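Local coordinates for T CELL surface glycoprotein CD4 (Rattus norvegicus, PDB 1CID) that probably acts as a T-cell co-receptor, recognising class II MHC through N-terminal domains that are absent from this fragment of domains 3 and 4, at residues L131-E136 and G157-L162; M107-P112 and M171-Q176. One frame throughout, in Å; residues are numbered along the deposited sequence.

Interaction 1 (L131-E136 and G157-L162); sequences LILKQE and GVWQCL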
loop_
_atom_site.group_PDB
_atom_site.type_symbol
_atom_site.label_atom_id
_atom_site.label_comp_id
_atom_site.label_asym_id
_atom_site.label_seq_id
_atom_site.Cartn_x
_atom_site.Cartn_y
_atom_site.Cartn_z
ATOM N N LEU A 131 -9.478 10.771 8.651
ATOM C CA LEU A 131 -10.248 9.538 8.568
ATOM C C LEU A 131 -11.713 9.895 8.930
ATOM O O LEU A 131 -12.000 10.765 9.779
ATOM C CB LEU A 131 -9.638 8.592 9.561
ATOM C CG LEU A 131 -8.731 7.404 9.274
ATOM C CD1 LEU A 131 -8.678 6.525 10.514
ATOM C CD2 LEU A 131 -9.187 6.640 8.047
ATOM N N ILE A 132 -12.563 9.195 8.226
ATOM C CA ILE A 132 -13.986 9.451 8.294
ATOM C C ILE A 132 -14.775 8.168 8.329
ATOM O O ILE A 132 -14.598 7.339 7.433
ATOM C CB ILE A 132 -14.243 10.266 6.968
ATOM C CG1 ILE A 132 -13.480 11.626 6.956
ATOM C CG2 ILE A 132 -15.725 10.503 6.639
ATOM C CD1 ILE A 132 -13.311 11.936 5.411
ATOM N N LEU A 133 -15.649 8.053 9.284
ATOM C CA LEU A 133 -16.591 6.937 9.473
ATOM C C LEU A 133 -17.952 7.605 9.199
ATOM O O LEU A 133 -18.268 8.609 9.810
ATOM C CB LEU A 133 -16.413 6.278 10.826
ATOM C CG LEU A 133 -15.675 4.954 10.918
ATOM C CD1 LEU A 133 -15.616 4.545 12.324
ATOM C CD2 LEU A 133 -16.363 3.889 10.085
ATOM N N LYS A 134 -18.727 7.222 8.246
ATOM C CA LYS A 134 -19.972 7.620 7.707
ATOM C C LYS A 134 -20.924 6.421 7.583
ATOM O O LYS A 134 -20.501 5.256 7.615
ATOM C CB LYS A 134 -19.805 7.833 6.240
ATOM C CG LYS A 134 -19.825 9.218 5.647
ATOM C CD LYS A 134 -20.405 8.679 4.345
ATOM C CE LYS A 134 -19.903 9.481 3.241
ATOM N NZ LYS A 134 -19.778 10.972 3.270
ATOM N N GLN A 135 -22.192 6.763 7.390
ATOM C CA GLN A 135 -23.184 5.648 7.239
ATOM C C GLN A 135 -23.194 5.436 5.735
ATOM O O GLN A 135 -23.054 6.504 5.113
ATOM C CB GLN A 135 -24.540 5.964 7.823
ATOM C CG GLN A 135 -24.997 4.939 8.847
ATOM C CD GLN A 135 -25.812 5.605 9.908
ATOM O OE1 GLN A 135 -25.690 6.824 10.119
ATOM N NE2 GLN A 135 -26.624 4.753 10.515
ATOM N N GLU A 136 -23.341 4.265 5.185
ATOM C CA GLU A 136 -23.268 4.119 3.772
ATOM C C GLU A 136 -23.586 5.345 2.934
ATOM O O GLU A 136 -22.567 5.662 2.218
ATOM C CB GLU A 136 -24.125 3.086 3.084
ATOM C CG GLU A 136 -23.428 2.649 1.759
ATOM C CD GLU A 136 -24.020 1.369 1.251
ATOM O OE1 GLU A 136 -24.832 0.781 1.965
ATOM O OE2 GLU A 136 -23.644 1.015 0.109
ATOM N N GLY A 157 -26.255 -1.310 9.904
ATOM C CA GLY A 157 -26.220 -0.795 8.487
ATOM C C GLY A 157 -24.868 -0.853 7.754
ATOM O O GLY A 157 -23.933 -1.542 8.237
ATOM N N VAL A 158 -24.707 -0.166 6.628
ATOM C CA VAL A 158 -23.439 -0.262 5.921
ATOM C C VAL A 158 -22.701 0.929 6.434
ATOM O O VAL A 158 -23.283 1.964 6.109
ATOM C CB VAL A 158 -23.734 -0.199 4.427
ATOM C CG1 VAL A 158 -22.464 -0.059 3.643
ATOM C CG2 VAL A 158 -24.416 -1.446 3.875
ATOM N N TRP A 159 -21.600 0.753 7.085
ATOM C CA TRP A 159 -20.885 2.019 7.411
ATOM C C TRP A 159 -19.819 2.234 6.333
ATOM O O TRP A 159 -19.477 1.203 5.745
ATOM C CB TRP A 159 -20.215 1.905 8.735
ATOM C CG TRP A 159 -21.248 2.204 9.746
ATOM C CD1 TRP A 159 -22.259 1.370 10.083
ATOM C CD2 TRP A 159 -21.379 3.395 10.532
ATOM N NE1 TRP A 159 -23.013 1.997 11.054
ATOM C CE2 TRP A 159 -22.503 3.204 11.371
ATOM C CE3 TRP A 159 -20.678 4.577 10.652
ATOM C CZ2 TRP A 159 -22.909 4.102 12.329
ATOM C CZ3 TRP A 159 -21.120 5.494 11.599
ATOM C CH2 TRP A 159 -22.211 5.303 12.422
ATOM N N GLN A 160 -19.273 3.376 6.127
ATOM C CA GLN A 160 -18.189 3.296 5.103
ATOM C C GLN A 160 -16.966 3.861 5.759
ATOM O O GLN A 160 -17.205 4.629 6.729
ATOM C CB GLN A 160 -18.848 3.915 3.928
ATOM C CG GLN A 160 -17.779 4.339 2.960
ATOM C CD GLN A 160 -18.438 5.015 1.783
ATOM O OE1 GLN A 160 -19.253 5.929 1.824
ATOM N NE2 GLN A 160 -18.084 4.563 0.594
ATOM N N CYS A 161 -15.715 3.541 5.432
ATOM C CA CYS A 161 -14.626 4.295 6.130
ATOM C C CYS A 161 -13.805 5.009 5.054
ATOM O O CYS A 161 -13.489 4.382 4.008
ATOM C CB CYS A 161 -13.847 3.515 7.175
ATOM S SG CYS A 161 -12.437 4.564 7.725
ATOM N N LEU A 162 -13.488 6.295 5.173
ATOM C CA LEU A 162 -12.707 6.892 4.061
ATOM C C LEU A 162 -11.478 7.609 4.586
ATOM O O LEU A 162 -11.590 8.088 5.711
ATOM C CB LEU A 162 -13.554 7.866 3.392
ATOM C CG LEU A 162 -14.993 8.150 3.263
ATOM C CD1 LEU A 162 -15.039 9.351 2.288
ATOM C CD2 LEU A 162 -15.725 7.092 2.495
#

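Interaction 2 (M107-P112 and M171-Q176); sequences MKVTQP and MDSKIQ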
loop_
_atom_site.group_PDB
_atom_site.type_symbol
_atom_site.label_atom_id
_atom_site.label_comp_id
_atom_site.label_asym_id
_atom_site.label_seq_id
_atom_site.Cartn_x
_atom_site.Cartn_y
_atom_site.Cartn_z
ATOM N N MET A 107 -5.682 0.194 5.237
ATOM C CA MET A 107 -6.873 0.463 6.036
ATOM C C MET A 107 -7.485 -0.831 6.570
ATOM O O MET A 107 -7.568 -1.785 5.773
ATOM C CB MET A 107 -7.989 1.061 5.178
ATOM C CG MET A 107 -9.203 1.535 5.920
ATOM S SD MET A 107 -10.335 2.602 5.060
ATOM C CE MET A 107 -9.723 4.232 4.927
ATOM N N LYS A 108 -7.890 -0.725 7.803
ATOM C CA LYS A 108 -8.569 -1.884 8.447
ATOM C C LYS A 108 -9.835 -1.460 9.239
ATOM O O LYS A 108 -9.704 -0.787 10.296
ATOM C CB LYS A 108 -7.689 -2.679 9.398
ATOM C CG LYS A 108 -8.367 -4.021 9.954
ATOM C CD LYS A 108 -7.747 -4.650 11.151
ATOM C CE LYS A 108 -8.352 -5.859 11.792
ATOM N NZ LYS A 108 -8.598 -7.136 11.009
ATOM N N VAL A 109 -11.002 -1.882 8.727
ATOM C CA VAL A 109 -12.300 -1.556 9.330
ATOM C C VAL A 109 -12.786 -2.815 10.083
ATOM O O VAL A 109 -12.852 -3.804 9.350
ATOM C CB VAL A 109 -13.489 -1.199 8.436
ATOM C CG1 VAL A 109 -14.738 -0.614 9.133
ATOM C CG2 VAL A 109 -13.167 -0.196 7.353
ATOM N N THR A 110 -13.085 -2.638 11.344
ATOM C CA THR A 110 -13.631 -3.642 12.205
ATOM C C THR A 110 -14.670 -3.088 13.194
ATOM O O THR A 110 -14.747 -1.949 13.587
ATOM C CB THR A 110 -12.574 -4.449 13.044
ATOM O OG1 THR A 110 -11.979 -3.511 13.980
ATOM C CG2 THR A 110 -11.577 -5.197 12.159
ATOM N N GLN A 111 -15.500 -4.010 13.583
ATOM C CA GLN A 111 -16.591 -4.055 14.538
ATOM C C GLN A 111 -16.096 -5.085 15.581
ATOM O O GLN A 111 -16.291 -6.319 15.455
ATOM C CB GLN A 111 -17.891 -4.553 13.953
ATOM C CG GLN A 111 -19.021 -4.367 14.940
ATOM C CD GLN A 111 -20.402 -4.583 14.417
ATOM O OE1 GLN A 111 -20.937 -5.009 13.396
ATOM N NE2 GLN A 111 -21.277 -4.180 15.334
ATOM N N PRO A 112 -15.401 -4.566 16.586
ATOM C CA PRO A 112 -14.779 -5.395 17.628
ATOM C C PRO A 112 -15.652 -6.026 18.702
ATOM O O PRO A 112 -15.332 -7.001 19.433
ATOM C CB PRO A 112 -13.720 -4.416 18.171
ATOM C CG PRO A 112 -13.820 -3.082 17.504
ATOM C CD PRO A 112 -15.144 -3.120 16.759
ATOM N N MET A 171 -9.094 6.763 -0.565
ATOM C CA MET A 171 -9.738 5.411 -0.524
ATOM C C MET A 171 -10.866 5.335 0.521
ATOM O O MET A 171 -10.930 6.298 1.313
ATOM C CB MET A 171 -8.816 4.255 -0.250
ATOM C CG MET A 171 -8.082 4.517 1.039
ATOM S SD MET A 171 -7.617 2.809 1.577
ATOM C CE MET A 171 -6.613 3.491 2.887
ATOM N N ASP A 172 -11.552 4.210 0.377
ATOM C CA ASP A 172 -12.677 3.861 1.254
ATOM C C ASP A 172 -12.823 2.342 1.413
ATOM O O ASP A 172 -12.378 1.558 0.623
ATOM C CB ASP A 172 -14.032 4.338 0.786
ATOM C CG ASP A 172 -14.605 3.669 -0.439
ATOM O OD1 ASP A 172 -14.437 4.081 -1.633
ATOM O OD2 ASP A 172 -15.329 2.688 -0.149
ATOM N N SER A 173 -13.556 1.943 2.385
ATOM C CA SER A 173 -13.848 0.561 2.691
ATOM C C SER A 173 -15.166 0.457 3.485
ATOM O O SER A 173 -15.388 1.326 4.379
ATOM C CB SER A 173 -12.607 0.298 3.513
ATOM O OG SER A 173 -12.478 -1.105 3.560
ATOM N N LYS A 174 -16.044 -0.512 3.181
ATOM C CA LYS A 174 -17.296 -0.764 3.790
ATOM C C LYS A 174 -17.275 -2.086 4.577
ATOM O O LYS A 174 -16.644 -3.086 4.277
ATOM C CB LYS A 174 -18.470 -1.134 2.911
ATOM C CG LYS A 174 -18.573 -0.553 1.518
ATOM C CD LYS A 174 -19.130 0.840 1.589
ATOM C CE LYS A 174 -19.521 1.247 0.184
ATOM N NZ LYS A 174 -20.623 0.321 -0.206
ATOM N N ILE A 175 -18.143 -1.960 5.535
ATOM C CA ILE A 175 -18.564 -2.906 6.536
ATOM C C ILE A 175 -20.082 -2.736 6.846
ATOM O O ILE A 175 -20.738 -1.654 6.952
ATOM C CB ILE A 175 -17.640 -2.675 7.760
ATOM C CG1 ILE A 175 -17.926 -3.929 8.654
ATOM C CG2 ILE A 175 -17.819 -1.302 8.442
ATOM C CD1 ILE A 175 -16.914 -3.956 9.845
ATOM N N GLN A 176 -20.621 -3.955 6.949
ATOM C CA GLN A 176 -22.013 -4.171 7.347
ATOM C C GLN A 176 -21.857 -4.438 8.867
ATOM O O GLN A 176 -21.195 -5.402 9.394
ATOM C CB GLN A 176 -22.764 -5.243 6.600
ATOM C CG GLN A 176 -23.780 -5.962 7.435
ATOM C CD GLN A 176 -24.715 -6.976 6.920
ATOM O OE1 GLN A 176 -24.478 -8.165 6.852
ATOM N NE2 GLN A 176 -25.901 -6.464 6.593
#

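Interaction 1 (L131-E136 and G157-L162)
I132 pairs with L162 and K134 with Q160 in an antiparallel strand pair. These are the C and F strands of the immunoglobulin fold, side by side in the middle of a four-stranded sheet of domain 4.

Backbone hydrogen bonds come first. I132 N gives a bond of 2.9 Å to L162 O. L162 N returns one of 2.7 Å to I132 O. Further on, Q160 N reaches K134 O at 2.7 Å. The reverse bond, K134 N to Q160 O, is weak. Where strand 131-135 ends, E136 N also lies close to V158 O, but the modelled separation is too short to be trusted.

Apolar contacts fill the inner face. L133 CD2 lies 3.9 Å from C161 CB, and L131 CD2 is equally far from C161 SG. That sulfur is anti to the backbone N (chi1 173°) and forms the disulfide with C119, which joins this sheet to strand 116-122. L133 and W159 also pack on V151 of strand 148-152. On the outer face, I132 CG2 meets L162 CG at 4.2 Å. The side chains of K134 and Q160 run next to each other there, pointing the same way.

Polar ends have partners beyond the two strands. E136 OE2 forms a salt bridge with K174 NZ. W159 NE1 donates to E155 O, which helps fix the indole.

The aromatic contact involves Q135. Its amide plane is stacked on the indole, 15° from parallel. Q135 CG makes a CH-pi contact over one face of W159, offset toward the rim and 4.2 Å from the centroid of the six-membered ring.

Interaction 2 (M107-P112 and M171-Q176)
V109 and I175 meet through their branched carbons, with V109 CG1 on I175 CG2. V109 CG2 turns to S173 instead, 3.9 Å from its CB. The M107 and M171 side chains lie alongside one another but run in opposite senses. The terminal methyl CE of M171 rests 3.6 Å from M107 CB. M107 CG is anti to the backbone N (chi1 -173°), and the sulfur beyond it comes to 3.6 Å from S173 CB. At the far end, I175 CD1 sits 4.0 Å from Q111 N.

No hydrogen bond links the two segments. The strand axes approach to 7.5 Å and run in nearly the same direction, 16° apart. The contact is made mainly by side chains.

Further out, M107 also touches C119 and C161 of the disulfide. V109 packs on C161 as well, and I175 on L117. S173 OG is hydrogen-bonded to S8 OG. Strand 107-110 is held by backbone bonds from K108 to E120 and from T110 to T118, so it belongs with strand 116-122. Strand 171-176 belongs with strand 158-165. The arrangement is that of the A and G strands in an immunoglobulin beta-sandwich, one from each sheet, facing each other across an edge of the core.

From the N terminus, the chain builds domain 3 and then runs through the long strand 97-110 straight into domain 4. Interaction 2 begins on that strand and closes a loop over most of domain 4, ending near the C terminus. Interaction 1 closes a shorter loop wholly within it, so the two nest and do not cross. Strands 158-165 and 168-176 follow each other and connect the contacts: C161 N to S173 O and W159 N to I175 O are probable hydrogen bonds. Interaction 1 joins neighbours in one sheet. Interaction 2 ties that sheet's last strand to the strand entering from domain 3.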